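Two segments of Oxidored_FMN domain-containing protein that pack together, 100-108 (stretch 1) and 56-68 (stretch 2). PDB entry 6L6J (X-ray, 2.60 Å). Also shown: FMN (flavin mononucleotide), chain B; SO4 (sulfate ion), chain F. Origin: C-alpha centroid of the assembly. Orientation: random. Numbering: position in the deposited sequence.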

ATOM      1  N   ALA A 100       4.532  -0.705 -22.549  1.00 27.07           N
ATOM      2  CA  ALA A 100       3.331  -0.026 -22.042  1.00 25.12           C
ATOM      3  C   ALA A 100       2.182  -1.031 -22.158  1.00 26.40           C
ATOM      4  O   ALA A 100       1.832  -1.418 -23.306  1.00 23.73           O
ATOM      5  CB  ALA A 100       3.088   1.232 -22.827  1.00 24.48           C
ATOM      6  N   GLY A 101       1.704  -1.506 -20.999  1.00 25.80           N
ATOM      7  CA  GLY A 101       0.604  -2.472 -20.890  1.00 24.25           C
ATOM      8  C   GLY A 101      -0.603  -1.783 -20.301  1.00 25.61           C
ATOM      9  O   GLY A 101      -0.434  -0.674 -19.748  1.00 25.06           O
ATOM     10  N   VAL A 102      -1.780  -2.382 -20.434  1.00 24.73           N
ATOM     11  CA  VAL A 102      -3.029  -1.785 -19.898  1.00 25.58           C
ATOM     12  C   VAL A 102      -3.933  -2.927 -19.430  1.00 26.81           C
ATOM     13  O   VAL A 102      -4.161  -3.875 -20.219  1.00 26.54           O
ATOM     14  CB  VAL A 102      -3.716  -0.881 -20.932  1.00 25.92           C
ATOM     15  CG1 VAL A 102      -4.079  -1.629 -22.206  1.00 29.22           C
ATOM     16  CG2 VAL A 102      -4.941  -0.200 -20.355  1.00 25.52           C
ATOM     17  N   GLU A 103      -4.422  -2.837 -18.193  1.00 24.41           N
ATOM     18  CA  GLU A 103      -5.316  -3.866 -17.639  1.00 27.06           C
ATOM     19  C   GLU A 103      -6.756  -3.529 -18.039  1.00 27.95           C
ATOM     20  O   GLU A 103      -7.494  -3.006 -17.215  1.00 30.19           O
ATOM     21  CB  GLU A 103      -5.087  -3.977 -16.137  1.00 29.24           C
ATOM     22  CG  GLU A 103      -5.570  -5.288 -15.552  1.00 28.32           C
ATOM     23  CD  GLU A 103      -5.566  -5.309 -14.038  1.00 30.44           C
ATOM     24  OE1 GLU A 103      -5.118  -6.323 -13.499  1.00 28.70           O
ATOM     25  OE2 GLU A 103      -6.029  -4.304 -13.403  1.00 30.11           O
ATOM     26  N   LEU A 104      -7.124  -3.794 -19.287  1.00 28.27           N
ATOM     27  CA  LEU A 104      -8.534  -3.733 -19.746  1.00 27.94           C
ATOM     28  C   LEU A 104      -9.368  -4.604 -18.812  1.00 26.62           C
ATOM     29  O   LEU A 104      -9.026  -5.780 -18.648  1.00 24.08           O
ATOM     30  CB  LEU A 104      -8.620  -4.211 -21.195  1.00 29.07           C
ATOM     31  CG  LEU A 104      -8.052  -3.231 -22.227  1.00 29.14           C
ATOM     32  CD1 LEU A 104      -8.379  -3.701 -23.641  1.00 28.47           C
ATOM     33  CD2 LEU A 104      -8.576  -1.812 -21.998  1.00 27.41           C
ATOM     34  N   ALA A 105     -10.400  -4.008 -18.211  1.00 27.87           N
ATOM     35  CA  ALA A 105     -11.139  -4.568 -17.054  1.00 28.64           C
ATOM     36  C   ALA A 105     -12.642  -4.365 -17.228  1.00 27.91           C
ATOM     37  O   ALA A 105     -13.043  -3.279 -17.653  1.00 30.12           O
ATOM     38  CB  ALA A 105     -10.661  -3.893 -15.791  1.00 29.41           C
ATOM     39  N   HIS A 106     -13.437  -5.372 -16.874  1.00 27.46           N
ATOM     40  CA  HIS A 106     -14.899  -5.225 -16.650  1.00 27.23           C
ATOM     41  C   HIS A 106     -15.224  -5.813 -15.278  1.00 27.01           C
ATOM     42  O   HIS A 106     -14.949  -7.016 -15.088  1.00 28.87           O
ATOM     43  CB  HIS A 106     -15.752  -5.841 -17.773  1.00 25.58           C
ATOM     44  CG  HIS A 106     -17.171  -5.398 -17.684  1.00 24.63           C
ATOM     45  ND1 HIS A 106     -17.981  -5.738 -16.607  1.00 25.54           N
ATOM     46  CD2 HIS A 106     -17.911  -4.591 -18.474  1.00 24.05           C
ATOM     47  CE1 HIS A 106     -19.168  -5.190 -16.759  1.00 24.29           C
ATOM     48  NE2 HIS A 106     -19.145  -4.459 -17.887  1.00 24.06           N
ATOM     49  N   ALA A 107     -15.804  -4.998 -14.392  1.00 25.05           N
ATOM     50  CA  ALA A 107     -15.838  -5.225 -12.934  1.00 25.70           C
ATOM     51  C   ALA A 107     -16.961  -6.206 -12.567  1.00 24.63           C
ATOM     52  O   ALA A 107     -17.024  -6.618 -11.413  1.00 24.13           O
ATOM     53  CB  ALA A 107     -15.979  -3.896 -12.227  1.00 27.34           C
ATOM     54  N   GLY A 108     -17.824  -6.566 -13.515  1.00 26.41           N
ATOM     55  CA  GLY A 108     -19.017  -7.387 -13.235  1.00 26.96           C
ATOM     56  C   GLY A 108     -19.703  -6.942 -11.939  1.00 27.78           C
ATOM     57  O   GLY A 108     -20.149  -5.787 -11.865  1.00 25.48           O
TER
HETATM   58  N1  FMN B 701      -4.026  -5.220  -9.119  1.00 30.60           N
HETATM   59  C2  FMN B 701      -4.831  -5.172 -10.229  1.00 31.69           C
HETATM   60  O2  FMN B 701      -4.949  -6.206 -10.894  1.00 34.56           O
HETATM   61  N3  FMN B 701      -5.469  -4.078 -10.665  1.00 29.69           N
HETATM   62  C4  FMN B 701      -5.359  -2.911 -10.009  1.00 28.54           C
HETATM   63  O4  FMN B 701      -5.949  -1.909 -10.407  1.00 23.32           O
HETATM   64  C4A FMN B 701      -4.530  -2.866  -8.772  1.00 29.52           C
HETATM   65  N5  FMN B 701      -4.382  -1.722  -8.060  1.00 29.28           N
HETATM   66  C5A FMN B 701      -3.557  -1.715  -6.989  1.00 30.51           C
HETATM   67  C6  FMN B 701      -3.341  -0.525  -6.298  1.00 28.75           C
HETATM   68  C7  FMN B 701      -2.481  -0.522  -5.218  1.00 27.65           C
HETATM   69  C7M FMN B 701      -2.314   0.735  -4.457  1.00 29.78           C
HETATM   70  C8  FMN B 701      -1.769  -1.741  -4.814  1.00 28.42           C
HETATM   71  C8M FMN B 701      -0.859  -1.768  -3.621  1.00 33.08           C
HETATM   72  C9  FMN B 701      -1.966  -2.919  -5.483  1.00 27.87           C
HETATM   73  C9A FMN B 701      -2.825  -2.964  -6.572  1.00 28.46           C
HETATM   74  N10 FMN B 701      -3.004  -4.149  -7.301  1.00 28.02           N
HETATM   75  C10 FMN B 701      -3.841  -4.115  -8.388  1.00 27.22           C
HETATM   76  C1' FMN B 701      -2.309  -5.428  -6.947  1.00 29.24           C
HETATM   77  C2' FMN B 701      -0.889  -5.430  -7.480  1.00 26.33           C
HETATM   78  O2' FMN B 701      -0.978  -5.461  -8.893  1.00 25.77           O
HETATM   79  C3' FMN B 701      -0.093  -6.614  -7.020  1.00 27.04           C
HETATM   80  O3' FMN B 701      -0.675  -7.799  -7.565  1.00 29.14           O
HETATM   81  C4' FMN B 701       0.007  -6.753  -5.502  1.00 26.57           C
HETATM   82  O4' FMN B 701       0.272  -5.465  -4.898  1.00 27.59           O
HETATM   83  C5' FMN B 701       1.065  -7.775  -5.109  1.00 22.79           C
HETATM   84  O5' FMN B 701       2.320  -7.320  -5.585  1.00 24.04           O
HETATM   85  P   FMN B 701       3.309  -6.474  -4.621  1.00 25.80           P
HETATM   86  O1P FMN B 701       3.680  -7.405  -3.489  1.00 23.09           O
HETATM   87  O2P FMN B 701       4.436  -6.135  -5.546  1.00 26.19           O
HETATM   88  O3P FMN B 701       2.502  -5.269  -4.176  1.00 25.32           O
HETATM   89  S   SO4 F 705     -23.137  -0.139 -26.302  1.00 53.35           S
HETATM   90  O1  SO4 F 705     -21.873  -0.132 -26.989  1.00 55.08           O
HETATM   91  O2  SO4 F 705     -24.126   0.576 -27.093  1.00 50.47           O
HETATM   92  O3  SO4 F 705     -23.550  -1.508 -26.092  1.00 51.43           O
HETATM   93  O4  SO4 F 705     -22.989   0.526 -25.029  1.00 52.01           O
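Stretch 2 56-68: VCLEETMIHETSD

Parallel neighbours in a β-sheet are joined by hydrogen bonds that each strand sends alternately forward and back, and the pairing of residues 56-62 with 100-105 is a compact example. Both segments are extended strands that enter from earlier in the chain. They run in the same general direction, their axes inclined by 40° (signed crossing angle -40°) and approaching to 4.3 Å. The register starts with Ala-100 beside Val-56, continues through Gly-101 with Cys-57 and Val-102 with Leu-58, and then slips by one residue, so that Leu-104 faces Thr-61 and Ala-105 faces Met-62.

The bonds follow this register. Gly-101 N donates to Val-56 O (3.2 Å), and Leu-58 N returns to Gly-101 O (3.0 Å); Glu-103 N then reaches Leu-58 O (3.1 Å). Past the slip, Thr-61 N donates to Glu-103 O (2.7 Å) and Ala-105 N to Thr-61 O (2.9 Å), before Ile-63 N closes the ladder on Ala-105 O (3.1 Å). The extra residue in stretch 2 is thus accommodated between Leu-58 and Thr-61, where Thr-61 OG1 bonds to Glu-59 O at 2.7 Å. Beyond the strand, stretch 2 folds into a type I turn from His-64 to Ser-67, held by Ser-67 N to His-64 O (2.9 Å).

Side chains sort by sheet face. On one, Val-102 CG2 lies 4.2 Å from Leu-58 CB and 3.3 Å from Thr-61 OG1, while Leu-104 CB packs 4.0 Å from Ile-63 CG2. On the other, Gly-101 leaves room for Cys-57: a β-carbon at this glycine would lie 2.9 Å from Cys-57 SG, a clash. Farther along that face, Ala-105 CB meets Glu-60 CB at 3.7 Å and Met-62 CE at 3.6 Å. Glu-103 also points there and meets the flavin, whose N3 donates to Glu-103 OE2 (2.8 Å); Glu-60 N adds a weak bond to FMN O4 (3.4 Å).

After the strands, the turn brings side chains of stretch 2 around His-106. Its NE2 shares a hydrogen bond with Thr-66 OG1 (2.8 Å), which in turn bonds to His-64 ND1 (2.9 Å). Ser-67 CB sits over one ring face, 3.6 Å from the His-106 centroid and nearly on the ring normal, a CH-π contact, whereas His-106 CB packs 3.7 Å from Ile-63 CD1. Contact therefore continues past the ladder, and the two stretches together bury 789 Å².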

ATOM      1  N   VAL A  56       5.778  -1.067 -17.873  1.00 21.64           N
ATOM      2  CA  VAL A  56       4.960  -0.286 -16.912  1.00 22.94           C
ATOM      3  C   VAL A  56       3.509  -0.366 -17.349  1.00 23.26           C
ATOM      4  O   VAL A  56       3.228  -0.097 -18.518  1.00 22.14           O
ATOM      5  CB  VAL A  56       5.499   1.134 -16.748  1.00 24.72           C
ATOM      6  CG1 VAL A  56       4.573   1.992 -15.913  1.00 26.18           C
ATOM      7  CG2 VAL A  56       6.891   1.069 -16.131  1.00 25.91           C
ATOM      8  N   CYS A  57       2.654  -0.829 -16.432  1.00 25.57           N
ATOM      9  CA  CYS A  57       1.252  -1.219 -16.719  1.00 27.14           C
ATOM     10  C   CYS A  57       0.302  -0.184 -16.122  1.00 28.67           C
ATOM     11  O   CYS A  57       0.536   0.314 -14.985  1.00 30.35           O
ATOM     12  CB  CYS A  57       0.914  -2.594 -16.160  1.00 30.29           C
ATOM     13  SG  CYS A  57       1.430  -3.994 -17.188  1.00 31.53           S
ATOM     14  N   LEU A  58      -0.763   0.117 -16.857  1.00 30.88           N
ATOM     15  CA  LEU A  58      -1.895   0.927 -16.336  1.00 27.16           C
ATOM     16  C   LEU A  58      -2.841  -0.024 -15.627  1.00 26.41           C
ATOM     17  O   LEU A  58      -2.896  -1.210 -16.032  1.00 25.04           O
ATOM     18  CB  LEU A  58      -2.564   1.715 -17.461  1.00 25.22           C
ATOM     19  CG  LEU A  58      -2.240   3.203 -17.434  1.00 26.76           C
ATOM     20  CD1 LEU A  58      -0.744   3.437 -17.298  1.00 26.72           C
ATOM     21  CD2 LEU A  58      -2.796   3.908 -18.669  1.00 28.67           C
ATOM     22  N   GLU A  59      -3.487   0.507 -14.585  1.00 27.32           N
ATOM     23  CA  GLU A  59      -4.396  -0.198 -13.646  1.00 27.04           C
ATOM     24  C   GLU A  59      -5.691  -0.576 -14.382  1.00 27.25           C
ATOM     25  O   GLU A  59      -5.762  -0.384 -15.630  1.00 25.53           O
ATOM     26  CB  GLU A  59      -4.683   0.704 -12.441  1.00 27.77           C
ATOM     27  CG  GLU A  59      -5.458   1.980 -12.769  1.00 28.85           C
ATOM     28  CD  GLU A  59      -4.647   3.278 -12.770  1.00 29.02           C
ATOM     29  OE1 GLU A  59      -3.548   3.280 -13.378  1.00 28.21           O
ATOM     30  OE2 GLU A  59      -5.124   4.309 -12.181  1.00 30.27           O
ATOM     31  N   GLU A  60      -6.682  -1.084 -13.638  1.00 27.02           N
ATOM     32  CA  GLU A  60      -7.991  -1.527 -14.194  1.00 27.40           C
ATOM     33  C   GLU A  60      -8.530  -0.430 -15.117  1.00 25.48           C
ATOM     34  O   GLU A  60      -8.813   0.650 -14.641  1.00 23.69           O
ATOM     35  CB  GLU A  60      -8.973  -1.937 -13.095  1.00 30.02           C
ATOM     36  CG  GLU A  60      -9.186  -0.918 -11.986  1.00 30.51           C
ATOM     37  CD  GLU A  60     -10.312  -1.321 -11.044  1.00 34.72           C
ATOM     38  OE1 GLU A  60     -10.653  -2.555 -10.991  1.00 34.51           O
ATOM     39  OE2 GLU A  60     -10.862  -0.414 -10.376  1.00 35.04           O
ATOM     40  N   THR A  61      -8.572  -0.692 -16.419  1.00 26.39           N
ATOM     41  CA  THR A  61      -8.978   0.292 -17.452  1.00 27.31           C
ATOM     42  C   THR A  61     -10.363  -0.097 -17.975  1.00 27.34           C
ATOM     43  O   THR A  61     -10.465  -1.119 -18.686  1.00 29.77           O
ATOM     44  CB  THR A  61      -7.912   0.362 -18.545  1.00 26.58           C
ATOM     45  OG1 THR A  61      -6.760   0.862 -17.869  1.00 28.02           O
ATOM     46  CG2 THR A  61      -8.309   1.227 -19.719  1.00 24.98           C
ATOM     47  N   MET A  62     -11.386   0.663 -17.614  1.00 24.92           N
ATOM     48  CA  MET A  62     -12.793   0.222 -17.746  1.00 26.79           C
ATOM     49  C   MET A  62     -13.158   0.106 -19.227  1.00 26.27           C
ATOM     50  O   MET A  62     -12.970   1.101 -19.962  1.00 28.11           O
ATOM     51  CB  MET A  62     -13.723   1.216 -17.047  1.00 27.79           C
ATOM     52  CG  MET A  62     -13.429   1.308 -15.560  1.00 29.53           C
ATOM     53  SD  MET A  62     -13.687  -0.274 -14.734  1.00 29.39           S
ATOM     54  CE  MET A  62     -12.033  -0.872 -14.487  1.00 28.04           C
ATOM     55  N   ILE A  63     -13.718  -1.032 -19.634  1.00 25.21           N
ATOM     56  CA  ILE A  63     -14.062  -1.312 -21.063  1.00 27.16           C
ATOM     57  C   ILE A  63     -15.480  -0.855 -21.437  1.00 27.82           C
ATOM     58  O   ILE A  63     -15.826  -1.002 -22.617  1.00 30.18           O
ATOM     59  CB  ILE A  63     -13.867  -2.802 -21.373  1.00 26.75           C
ATOM     60  CG1 ILE A  63     -14.892  -3.682 -20.660  1.00 27.19           C
ATOM     61  CG2 ILE A  63     -12.445  -3.210 -21.044  1.00 26.01           C
ATOM     62  CD1 ILE A  63     -15.039  -5.048 -21.280  1.00 27.56           C
ATOM     63  N   HIS A  64     -16.275  -0.346 -20.489  1.00 28.94           N
ATOM     64  CA  HIS A  64     -17.705   0.025 -20.697  1.00 28.48           C
ATOM     65  C   HIS A  64     -18.259   0.731 -19.454  1.00 29.19           C
ATOM     66  O   HIS A  64     -17.776   0.434 -18.340  1.00 32.40           O
ATOM     67  CB  HIS A  64     -18.540  -1.227 -21.024  1.00 28.43           C
ATOM     68  CG  HIS A  64     -19.877  -0.933 -21.608  1.00 27.17           C
ATOM     69  ND1 HIS A  64     -21.031  -1.016 -20.875  1.00 26.61           N
ATOM     70  CD2 HIS A  64     -20.238  -0.543 -22.851  1.00 27.53           C
ATOM     71  CE1 HIS A  64     -22.047  -0.692 -21.644  1.00 27.76           C
ATOM     72  NE2 HIS A  64     -21.583  -0.384 -22.862  1.00 25.84           N
ATOM     73  N   GLU A  65     -19.297   1.549 -19.647  1.00 29.90           N
ATOM     74  CA  GLU A  65     -19.984   2.405 -18.626  1.00 30.33           C
ATOM     75  C   GLU A  65     -20.611   1.553 -17.498  1.00 28.95           C
ATOM     76  O   GLU A  65     -20.811   2.092 -16.363  1.00 27.24           O
ATOM     77  CB  GLU A  65     -21.042   3.270 -19.326  1.00 30.70           C
ATOM     78  CG  GLU A  65     -20.470   4.203 -20.389  1.00 34.85           C
ATOM     79  CD  GLU A  65     -20.446   3.703 -21.837  1.00 38.57           C
ATOM     80  OE1 GLU A  65     -20.021   2.534 -22.082  1.00 34.81           O
ATOM     81  OE2 GLU A  65     -20.856   4.497 -22.739  1.00 40.32           O
ATOM     82  N   THR A  66     -20.931   0.290 -17.792  1.00 26.34           N
ATOM     83  CA  THR A  66     -21.465  -0.706 -16.831  1.00 26.55           C
ATOM     84  C   THR A  66     -20.357  -1.208 -15.884  1.00 27.76           C
ATOM     85  O   THR A  66     -20.680  -2.046 -14.994  1.00 25.33           O
ATOM     86  CB  THR A  66     -22.102  -1.901 -17.561  1.00 27.73           C
ATOM     87  OG1 THR A  66     -21.146  -2.580 -18.391  1.00 24.24           O
ATOM     88  CG2 THR A  66     -23.285  -1.494 -18.409  1.00 28.32           C
ATOM     89  N   SER A  67     -19.108  -0.751 -16.047  1.00 26.21           N
ATOM     90  CA  SER A  67     -17.978  -1.181 -15.188  1.00 26.97           C
ATOM     91  C   SER A  67     -17.281   0.019 -14.542  1.00 27.52           C
ATOM     92  O   SER A  67     -16.463   0.646 -15.224  1.00 28.44           O
ATOM     93  CB  SER A  67     -16.997  -2.013 -15.968  1.00 26.12           C
ATOM     94  OG  SER A  67     -15.843  -2.250 -15.189  1.00 25.13           O
ATOM     95  N   ASP A  68     -17.534   0.281 -13.258  1.00 26.65           N
ATOM     96  CA  ASP A  68     -16.653   1.165 -12.444  1.00 26.76           C
ATOM     97  C   ASP A  68     -16.665   0.782 -10.962  1.00 27.34           C
ATOM     98  O   ASP A  68     -17.530  -0.001 -10.520  1.00 30.96           O
ATOM     99  CB  ASP A  68     -16.995   2.638 -12.616  1.00 28.20           C
ATOM    100  CG  ASP A  68     -18.379   3.047 -12.170  1.00 28.22           C
ATOM    101  OD1 ASP A  68     -18.738   2.754 -10.998  1.00 28.30           O
ATOM    102  OD2 ASP A  68     -19.082   3.667 -13.004  1.00 28.65           O
TER
HETATM  103  O   HOH W   1     -20.551  -4.692 -14.013  1.00 31.48           O